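Long-range contacts in iron binding protein FbpA (Mannheimia haemolytica, PDB 1Q35), which binds ferric iron in the periplasm, probably handing it on to a transport system of the inner membrane for uptake into the cell: residues A[114-122]-A[221-229]; A[141-152]-A[296-307]. All coordinates share one frame; numbering follows the deposited sequence.

Contact 1. Residues A[114-122]-A[221-229]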
loop_
_atom_site.group_PDB
_atom_site.type_symbol
_atom_site.label_atom_id
_atom_site.label_comp_id
_atom_site.label_asym_id
_atom_site.label_seq_id
_atom_site.Cartn_x
_atom_site.Cartn_y
_atom_site.Cartn_z
ATOM N N LYS A 114 14.945 -9.630 16.328
ATOM C CA LYS A 114 14.574 -8.251 16.040
ATOM C C LYS A 114 15.762 -7.506 15.444
ATOM O O LYS A 114 16.904 -7.715 15.850
ATOM C CB LYS A 114 14.120 -7.570 17.327
ATOM C CG LYS A 114 13.318 -6.305 17.140
ATOM C CD LYS A 114 12.855 -5.759 18.484
ATOM C CE LYS A 114 13.952 -4.958 19.171
ATOM N NZ LYS A 114 15.053 -5.793 19.733
ATOM N N LEU A 115 15.498 -6.638 14.475
ATOM C CA LEU A 115 16.550 -5.822 13.881
ATOM C C LEU A 115 16.922 -4.696 14.836
ATOM O O LEU A 115 16.061 -4.180 15.540
ATOM C CB LEU A 115 16.079 -5.236 12.552
ATOM C CG LEU A 115 15.741 -6.307 11.516
ATOM C CD1 LEU A 115 15.148 -5.672 10.281
ATOM C CD2 LEU A 115 16.975 -7.137 11.164
ATOM N N PRO A 116 18.194 -4.305 14.858
ATOM C CA PRO A 116 18.642 -3.215 15.733
ATOM C C PRO A 116 18.196 -1.860 15.215
ATOM O O PRO A 116 17.969 -1.696 14.010
ATOM C CB PRO A 116 20.166 -3.319 15.658
ATOM C CG PRO A 116 20.426 -3.872 14.300
ATOM C CD PRO A 116 19.298 -4.837 14.044
ATOM N N ALA A 117 18.081 -0.887 16.111
ATOM C CA ALA A 117 17.866 0.492 15.703
ATOM C C ALA A 117 18.949 0.898 14.710
ATOM O O ALA A 117 20.123 0.560 14.875
ATOM C CB ALA A 117 17.880 1.417 16.912
ATOM N N GLY A 118 18.534 1.611 13.669
ATOM C CA GLY A 118 19.414 2.034 12.595
ATOM C C GLY A 118 19.345 1.169 11.349
ATOM O O GLY A 118 19.859 1.565 10.310
ATOM N N PHE A 119 18.713 0.000 11.435
ATOM C CA PHE A 119 18.614 -0.899 10.284
ATOM C C PHE A 119 17.775 -0.275 9.172
ATOM O O PHE A 119 16.704 0.258 9.416
ATOM C CB PHE A 119 18.028 -2.251 10.700
ATOM C CG PHE A 119 18.317 -3.362 9.727
ATOM C CD1 PHE A 119 19.369 -4.242 9.951
ATOM C CD2 PHE A 119 17.546 -3.531 8.579
ATOM C CE1 PHE A 119 19.637 -5.273 9.063
ATOM C CE2 PHE A 119 17.813 -4.570 7.689
ATOM C CZ PHE A 119 18.859 -5.432 7.933
ATOM N N ASP A 120 18.268 -0.388 7.948
ATOM C CA ASP A 120 17.712 0.293 6.784
ATOM C C ASP A 120 17.367 -0.753 5.726
ATOM O O ASP A 120 17.988 -1.815 5.672
ATOM C CB ASP A 120 18.786 1.245 6.249
ATOM C CG ASP A 120 18.257 2.295 5.301
ATOM O OD1 ASP A 120 17.664 1.951 4.254
ATOM O OD2 ASP A 120 18.467 3.506 5.515
ATOM N N TYR A 121 16.390 -0.453 4.871
ATOM C CA TYR A 121 16.198 -1.224 3.634
ATOM C C TYR A 121 17.531 -1.517 2.945
ATOM O O TYR A 121 17.756 -2.624 2.468
ATOM C CB TYR A 121 15.288 -0.476 2.650
ATOM C CG TYR A 121 13.950 -0.118 3.241
ATOM C CD1 TYR A 121 12.909 -1.038 3.277
ATOM C CD2 TYR A 121 13.734 1.136 3.806
ATOM C CE1 TYR A 121 11.685 -0.714 3.842
ATOM C CE2 TYR A 121 12.519 1.463 4.380
ATOM C CZ TYR A 121 11.500 0.540 4.392
ATOM O OH TYR A 121 10.304 0.867 4.978
ATOM N N LEU A 122 18.398 -0.511 2.890
ATOM C CA LEU A 122 19.692 -0.622 2.220
ATOM C C LEU A 122 20.541 -1.773 2.727
ATOM O O LEU A 122 21.345 -2.330 1.977
ATOM C CB LEU A 122 20.490 0.671 2.385
ATOM C CG LEU A 122 19.968 1.890 1.633
ATOM C CD1 LEU A 122 20.652 3.140 2.148
ATOM C CD2 LEU A 122 20.180 1.730 0.130
ATOM N N PRO A 221 11.981 -0.179 9.651
ATOM C CA PRO A 221 13.314 0.364 9.377
ATOM C C PRO A 221 13.519 1.755 9.972
ATOM O O PRO A 221 12.615 2.590 9.964
ATOM C CB PRO A 221 13.366 0.373 7.851
ATOM C CG PRO A 221 12.501 -0.773 7.477
ATOM C CD PRO A 221 11.340 -0.679 8.419
ATOM N N SER A 222 14.715 1.985 10.503
ATOM C CA SER A 222 15.012 3.188 11.273
ATOM C C SER A 222 16.360 3.787 10.877
ATOM O O SER A 222 17.068 4.363 11.705
ATOM C CB SER A 222 14.963 2.872 12.770
ATOM O OG SER A 222 15.830 1.805 13.095
ATOM N N GLY A 223 16.697 3.664 9.595
ATOM C CA GLY A 223 17.812 4.392 9.027
ATOM C C GLY A 223 17.470 5.857 8.819
ATOM O O GLY A 223 16.485 6.370 9.343
ATOM N N GLU A 224 18.279 6.523 8.008
ATOM C CA GLU A 224 18.205 7.966 7.811
ATOM C C GLU A 224 16.798 8.468 7.497
ATOM O O GLU A 224 16.352 9.493 8.018
ATOM C CB GLU A 224 19.154 8.348 6.670
ATOM C CG GLU A 224 19.210 9.833 6.360
ATOM C CD GLU A 224 20.187 10.187 5.251
ATOM O OE1 GLU A 224 20.318 11.394 4.951
ATOM O OE2 GLU A 224 20.817 9.273 4.673
ATOM N N HIS A 225 16.110 7.750 6.615
ATOM C CA HIS A 225 14.789 8.164 6.146
ATOM C C HIS A 225 13.660 7.298 6.681
ATOM O O HIS A 225 12.545 7.343 6.165
ATOM C CB HIS A 225 14.777 8.201 4.624
ATOM C CG HIS A 225 15.841 9.080 4.057
ATOM N ND1 HIS A 225 15.668 10.436 3.880
ATOM C CD2 HIS A 225 17.124 8.818 3.715
ATOM C CE1 HIS A 225 16.775 10.954 3.380
ATOM N NE2 HIS A 225 17.678 9.998 3.277
ATOM N N GLY A 226 13.937 6.522 7.722
ATOM C CA GLY A 226 12.892 5.833 8.450
ATOM C C GLY A 226 12.154 4.776 7.650
ATOM O O GLY A 226 12.706 4.130 6.762
ATOM N N THR A 227 10.881 4.613 7.973
ATOM C CA THR A 227 10.033 3.596 7.378
ATOM C C THR A 227 9.195 4.199 6.258
ATOM O O THR A 227 8.573 5.246 6.427
ATOM C CB THR A 227 9.122 3.002 8.462
ATOM O OG1 THR A 227 9.893 2.190 9.361
ATOM C CG2 THR A 227 8.082 2.061 7.875
ATOM N N HIS A 228 9.190 3.523 5.118
ATOM C CA HIS A 228 8.365 3.889 3.977
ATOM C C HIS A 228 6.888 3.711 4.286
ATOM O O HIS A 228 6.454 2.647 4.725
ATOM C CB HIS A 228 8.756 3.022 2.776
ATOM C CG HIS A 228 7.884 3.187 1.568
ATOM N ND1 HIS A 228 7.975 4.264 0.711
ATOM C CD2 HIS A 228 6.920 2.383 1.058
ATOM C CE1 HIS A 228 7.100 4.118 -0.270
ATOM N NE2 HIS A 228 6.449 2.983 -0.086
ATOM N N LYS A 229 6.133 4.782 4.061
ATOM C CA LYS A 229 4.681 4.787 4.150
ATOM C C LYS A 229 4.054 4.991 2.783
ATOM O O LYS A 229 4.562 5.735 1.945
ATOM C CB LYS A 229 4.207 5.924 5.056
ATOM C CG LYS A 229 4.730 5.880 6.466
ATOM C CD LYS A 229 4.232 4.690 7.231
ATOM C CE LYS A 229 2.726 4.683 7.440
ATOM N NZ LYS A 229 2.248 5.908 8.122
HETATM O O HOH W 1 16.408 5.126 5.453
HETATM O O HOH W 2 20.336 5.008 6.497
#
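S222 and Y121 carry the side-chain hydrogen bonds by which residues 114-122 and 221-229 join. S222 grips the opposite loop twice: its OG accepts from G118 N at 2.8 Å, and its own backbone N donates to F119 O, also at 2.8 Å. With chi1 at 55°, OG lies between the backbone N and the carbonyl carbon of S222, which brings this small hydroxyl to the amide inside the type II turn P116-F119. G118 takes the third place of that turn with a positive phi (100°), a conformation that suits glycine. Further along, Y121 OH accepts from H228 N at 2.9 Å and is also hydrogen-bonded to R103 O, so one phenol oxygen ties this loop to two backbone groups.

Apolar contact is concentrated on the Y121 ring. P221 CG lies over one face, 3.8 Å from the ring centroid and 23° off its normal, a CH-pi contact for which a rigid proline ring is well shaped. The backbone of G226 and T227 lines the ring edge.

Water completes the junction. D120 OD2 accepts from two waters, one bound by H225 N and the other by E224 N, while OD1 takes L122 N at 2.9 Å in an Asx turn. G223 CA, with no side chain in the way, lies 3.7 Å from D120 OD2.

The contact thus joins two loops of the solute-binding-protein fold beside strand 96-108, on which P221 and H228 rest. D120, L122 and H228 meet helix 141-168, and K229 already runs in strand 228-236.

Contact 2. Residues A[141-152]-A[296-307]. With EDO (1,2-ethanediol), chain B.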
loop_
_atom_site.group_PDB
_atom_site.type_symbol
_atom_site.label_atom_id
_atom_site.label_comp_id
_atom_site.label_asym_id
_atom_site.label_seq_id
_atom_site.Cartn_x
_atom_site.Cartn_y
_atom_site.Cartn_z
ATOM N N SER A 141 3.791 -2.825 -7.530
ATOM C CA SER A 141 3.807 -1.387 -7.248
ATOM C C SER A 141 4.128 -1.033 -5.807
ATOM O O SER A 141 4.651 0.037 -5.552
ATOM C CB SER A 141 2.502 -0.720 -7.679
ATOM O OG SER A 141 1.417 -1.159 -6.899
ATOM N N TYR A 142 3.834 -1.904 -4.845
ATOM C CA TYR A 142 4.297 -1.646 -3.482
ATOM C C TYR A 142 5.824 -1.561 -3.435
ATOM O O TYR A 142 6.381 -0.720 -2.733
ATOM C CB TYR A 142 3.840 -2.726 -2.504
ATOM C CG TYR A 142 2.352 -2.883 -2.297
ATOM C CD1 TYR A 142 1.486 -1.790 -2.298
ATOM C CD2 TYR A 142 1.812 -4.142 -2.056
ATOM C CE1 TYR A 142 0.129 -1.958 -2.081
ATOM C CE2 TYR A 142 0.454 -4.314 -1.826
ATOM C CZ TYR A 142 -0.380 -3.213 -1.845
ATOM O OH TYR A 142 -1.727 -3.327 -1.619
ATOM N N ASN A 143 6.502 -2.449 -4.154
ATOM C CA ASN A 143 7.954 -2.399 -4.254
ATOM C C ASN A 143 8.437 -1.207 -5.070
ATOM O O ASN A 143 9.340 -0.501 -4.654
ATOM C CB ASN A 143 8.508 -3.692 -4.860
ATOM C CG ASN A 143 8.464 -4.864 -3.901
ATOM O OD1 ASN A 143 8.446 -4.694 -2.673
ATOM N ND2 ASN A 143 8.452 -6.069 -4.461
ATOM N N VAL A 144 7.844 -0.975 -6.233
ATOM C CA VAL A 144 8.312 0.099 -7.098
ATOM C C VAL A 144 8.173 1.449 -6.381
ATOM O O VAL A 144 9.056 2.281 -6.486
ATOM C CB VAL A 144 7.612 0.092 -8.482
ATOM C CG1 VAL A 144 8.131 1.229 -9.353
ATOM C CG2 VAL A 144 7.837 -1.247 -9.192
ATOM N N SER A 145 7.088 1.664 -5.640
ATOM C CA SER A 145 6.933 2.929 -4.917
ATOM C C SER A 145 7.953 3.077 -3.783
ATOM O O SER A 145 8.421 4.176 -3.518
ATOM C CB SER A 145 5.500 3.117 -4.429
ATOM O OG SER A 145 4.663 3.414 -5.535
ATOM N N LEU A 146 8.317 1.980 -3.123
ATOM C CA LEU A 146 9.433 2.009 -2.183
ATOM C C LEU A 146 10.724 2.440 -2.885
ATOM O O LEU A 146 11.438 3.316 -2.408
ATOM C CB LEU A 146 9.613 0.637 -1.528
ATOM C CG LEU A 146 10.884 0.426 -0.701
ATOM C CD1 LEU A 146 10.956 1.361 0.500
ATOM C CD2 LEU A 146 10.970 -1.022 -0.253
ATOM N N PHE A 147 11.033 1.820 -4.020
ATOM C CA PHE A 147 12.241 2.157 -4.764
ATOM C C PHE A 147 12.200 3.606 -5.271
ATOM O O PHE A 147 13.235 4.262 -5.363
ATOM C CB PHE A 147 12.467 1.185 -5.935
ATOM C CG PHE A 147 12.414 -0.283 -5.559
ATOM C CD1 PHE A 147 11.970 -1.208 -6.484
ATOM C CD2 PHE A 147 12.807 -0.742 -4.308
ATOM C CE1 PHE A 147 11.904 -2.560 -6.177
ATOM C CE2 PHE A 147 12.745 -2.097 -3.994
ATOM C CZ PHE A 147 12.305 -3.006 -4.935
ATOM N N ALA A 148 11.003 4.092 -5.580
ATOM C CA ALA A 148 10.806 5.468 -6.017
ATOM C C ALA A 148 11.180 6.457 -4.917
ATOM O O ALA A 148 11.833 7.460 -5.181
ATOM C CB ALA A 148 9.372 5.674 -6.450
ATOM N N ALA A 149 10.783 6.163 -3.679
ATOM C CA ALA A 149 11.198 6.983 -2.546
ATOM C C ALA A 149 12.722 6.964 -2.417
ATOM O O ALA A 149 13.349 7.993 -2.165
ATOM C CB ALA A 149 10.554 6.497 -1.259
ATOM N N MET A 150 13.323 5.793 -2.607
ATOM C CA MET A 150 14.770 5.667 -2.524
ATOM C C MET A 150 15.459 6.525 -3.593
ATOM O O MET A 150 16.487 7.129 -3.317
ATOM C CB MET A 150 15.186 4.199 -2.600
ATOM C CG MET A 150 14.674 3.400 -1.403
ATOM S SD MET A 150 15.078 1.658 -1.408
ATOM C CE MET A 150 16.776 1.727 -0.820
ATOM N N ILE A 151 14.890 6.624 -4.789
ATOM C CA ILE A 151 15.451 7.509 -5.808
ATOM C C ILE A 151 15.426 8.973 -5.351
ATOM O O ILE A 151 16.388 9.710 -5.552
ATOM C CB ILE A 151 14.731 7.342 -7.162
ATOM C CG1 ILE A 151 15.062 5.980 -7.779
ATOM C CG2 ILE A 151 15.110 8.482 -8.122
ATOM C CD1 ILE A 151 14.231 5.649 -8.996
ATOM N N GLU A 152 14.337 9.401 -4.727
ATOM C CA GLU A 152 14.274 10.766 -4.198
ATOM C C GLU A 152 15.424 11.021 -3.220
ATOM O O GLU A 152 16.046 12.086 -3.237
ATOM C CB GLU A 152 12.928 11.016 -3.510
ATOM C CG GLU A 152 12.676 12.465 -3.112
ATOM C CD GLU A 152 12.263 13.366 -4.263
ATOM O OE1 GLU A 152 12.365 12.964 -5.442
ATOM O OE2 GLU A 152 11.831 14.509 -3.984
ATOM N N ASP A 296 6.020 13.159 -4.071
ATOM C CA ASP A 296 7.430 12.983 -4.392
ATOM C C ASP A 296 7.858 11.514 -4.444
ATOM O O ASP A 296 8.918 11.215 -4.978
ATOM C CB ASP A 296 8.299 13.787 -3.434
ATOM C CG ASP A 296 8.135 15.277 -3.627
ATOM O OD1 ASP A 296 8.011 15.716 -4.791
ATOM O OD2 ASP A 296 8.108 16.058 -2.660
ATOM N N ILE A 297 7.049 10.608 -3.897
ATOM C CA ILE A 297 7.208 9.179 -4.172
ATOM C C ILE A 297 6.779 8.921 -5.619
ATOM O O ILE A 297 7.555 8.409 -6.429
ATOM C CB ILE A 297 6.361 8.315 -3.201
ATOM C CG1 ILE A 297 6.802 8.531 -1.750
ATOM C CG2 ILE A 297 6.449 6.833 -3.586
ATOM C CD1 ILE A 297 5.837 7.942 -0.734
ATOM N N ALA A 298 5.539 9.290 -5.937
ATOM C CA ALA A 298 4.956 8.982 -7.238
ATOM C C ALA A 298 5.761 9.554 -8.399
ATOM O O ALA A 298 5.847 8.949 -9.458
ATOM C CB ALA A 298 3.517 9.477 -7.303
ATOM N N LYS A 299 6.346 10.727 -8.181
ATOM C CA LYS A 299 7.170 11.422 -9.171
ATOM C C LYS A 299 8.290 10.542 -9.714
ATOM O O LYS A 299 8.711 10.690 -10.859
ATOM C CB LYS A 299 7.769 12.665 -8.488
ATOM C CG LYS A 299 8.779 13.502 -9.248
ATOM C CD LYS A 299 9.187 14.711 -8.387
ATOM C CE LYS A 299 10.114 14.349 -7.205
ATOM N NZ LYS A 299 10.370 15.524 -6.301
ATOM N N ASN A 300 8.769 9.627 -8.880
ATOM C CA ASN A 300 9.907 8.776 -9.212
ATOM C C ASN A 300 9.530 7.358 -9.634
ATOM O O ASN A 300 10.416 6.532 -9.860
ATOM C CB ASN A 300 10.861 8.708 -8.015
ATOM C CG ASN A 300 11.487 10.037 -7.712
ATOM O OD1 ASN A 300 12.237 10.578 -8.516
ATOM N ND2 ASN A 300 11.164 10.591 -6.557
ATOM N N TYR A 301 8.237 7.071 -9.751
ATOM C CA TYR A 301 7.786 5.720 -10.084
ATOM C C TYR A 301 8.333 5.216 -11.424
ATOM O O TYR A 301 8.828 4.100 -11.517
ATOM C CB TYR A 301 6.258 5.648 -10.085
ATOM C CG TYR A 301 5.726 4.231 -10.140
ATOM C CD1 TYR A 301 5.446 3.530 -8.966
ATOM C CD2 TYR A 301 5.511 3.587 -11.354
ATOM C CE1 TYR A 301 4.954 2.238 -8.994
ATOM C CE2 TYR A 301 5.029 2.273 -11.394
ATOM C CZ TYR A 301 4.755 1.614 -10.208
ATOM O OH TYR A 301 4.282 0.318 -10.235
ATOM N N GLU A 302 8.243 6.044 -12.460
ATOM C CA GLU A 302 8.703 5.671 -13.794
ATOM C C GLU A 302 10.189 5.320 -13.790
ATOM O O GLU A 302 10.601 4.311 -14.362
ATOM C CB GLU A 302 8.415 6.816 -14.773
ATOM C CG GLU A 302 8.915 6.623 -16.194
ATOM C CD GLU A 302 8.486 7.758 -17.105
ATOM O OE1 GLU A 302 7.759 7.494 -18.088
ATOM O OE2 GLU A 302 8.871 8.916 -16.832
ATOM N N ALA A 303 10.989 6.151 -13.133
ATOM C CA ALA A 303 12.422 5.914 -13.040
ATOM C C ALA A 303 12.722 4.622 -12.277
ATOM O O ALA A 303 13.623 3.873 -12.645
ATOM C CB ALA A 303 13.112 7.092 -12.376
ATOM N N ALA A 304 11.961 4.353 -11.221
ATOM C CA ALA A 304 12.145 3.146 -10.418
ATOM C C ALA A 304 11.807 1.897 -11.229
ATOM O O ALA A 304 12.527 0.907 -11.169
ATOM C CB ALA A 304 11.291 3.207 -9.161
ATOM N N LEU A 305 10.717 1.945 -11.979
ATOM C CA LEU A 305 10.328 0.802 -12.798
ATOM C C LEU A 305 11.399 0.508 -13.845
ATOM O O LEU A 305 11.699 -0.649 -14.127
ATOM C CB LEU A 305 8.972 1.053 -13.458
ATOM C CG LEU A 305 8.359 -0.141 -14.193
ATOM C CD1 LEU A 305 8.058 -1.278 -13.228
ATOM C CD2 LEU A 305 7.104 0.284 -14.925
ATOM N N LYS A 306 11.997 1.561 -14.394
ATOM C CA LYS A 306 13.084 1.424 -15.354
ATOM C C LYS A 306 14.276 0.704 -14.730
ATOM O O LYS A 306 14.876 -0.168 -15.358
ATOM C CB LYS A 306 13.489 2.805 -15.868
ATOM C CG LYS A 306 14.511 2.822 -16.980
ATOM C CD LYS A 306 14.699 4.249 -17.494
ATOM C CE LYS A 306 15.685 4.329 -18.643
ATOM N NZ LYS A 306 15.159 3.735 -19.904
ATOM N N LEU A 307 14.621 1.045 -13.490
ATOM C CA LEU A 307 15.732 0.375 -12.819
ATOM C C LEU A 307 15.442 -1.100 -12.585
ATOM O O LEU A 307 16.322 -1.939 -12.762
ATOM C CB LEU A 307 16.056 1.024 -11.478
ATOM C CG LEU A 307 16.560 2.462 -11.543
ATOM C CD1 LEU A 307 16.918 2.954 -10.155
ATOM C CD2 LEU A 307 17.751 2.612 -12.478
HETATM C C1 EDO B . 2.989 7.221 -12.250
HETATM O O1 EDO B . 2.287 7.501 -13.452
HETATM C C2 EDO B . 2.955 8.456 -11.362
HETATM O O2 EDO B . 3.677 9.511 -11.985
HETATM O O HOH W 3 13.746 12.746 -7.772
#
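K299 NZ is gripped by two carboxylates in a salt-bridge network: E152 OE2 across the contact at 2.9 Å, and D296 OD1 of its own segment at 2.8 Å. A lysine suits this place because its charge offsets two acids whose oxygens lie close together. Its approach to E152 OE2 is on the syn side, but it meets D296 OD1 from above the carboxylate plane. The other oxygen, E152 OE1, accepts from N300 ND2 at 2.9 Å in a nearly straight bond (166°) that arrives from above the carboxylate plane, and a water links OE1 to N300 OD1. The chain of E152 bends at chi2, which brings its carboxylate to K299 NZ and N300 ND2.

Apolar packing takes over along the helix. V144 CG1, anti to its own backbone N (chi1 -180°), sits over one face of the Y301 ring, 3.5 Å from the centroid, while S145 OG lies at the ring edge, in plane, and is hydrogen-bonded to D59. A304 is a knob in the hole formed by V144, F147, A148 and I151; the axes of segments 141-152 and 301-307 approach to 8.0 Å and cross at 108°, close enough that a lone methyl suits the spot. I151 CD1 touches L307 CD1 at 4.0 Å.

The C-terminal helices thus pack on one side of helix 141-168, which carries the iron ligand Y142. Helix 60-68 borders I297, A298 and Y301; S145, A149 and I297 also touch strand 228-236.

Contacts 1 and 2 lie with centres about 18 Å apart and meet along helix 141-168. H228 of contact 1 packs its CE1 against S145 O at 3.5 Å and its CB against L146 CD1 at 3.6 Å, while L122 CD2 touches M150 CE at 3.5 Å. K229 O also packs on I297 CD1 at 3.7 Å. The segments of the two contacts alternate along the chain. Each approaches the iron site, which holds no iron in this model: Y142, an iron ligand, belongs to helix segment 141-152, and the side chain of H228 is about 7 Å from that of Y142. S141 lies about 9 Å from Y198 and about 10 Å from Y199, the other tyrosine ligands, between side chains.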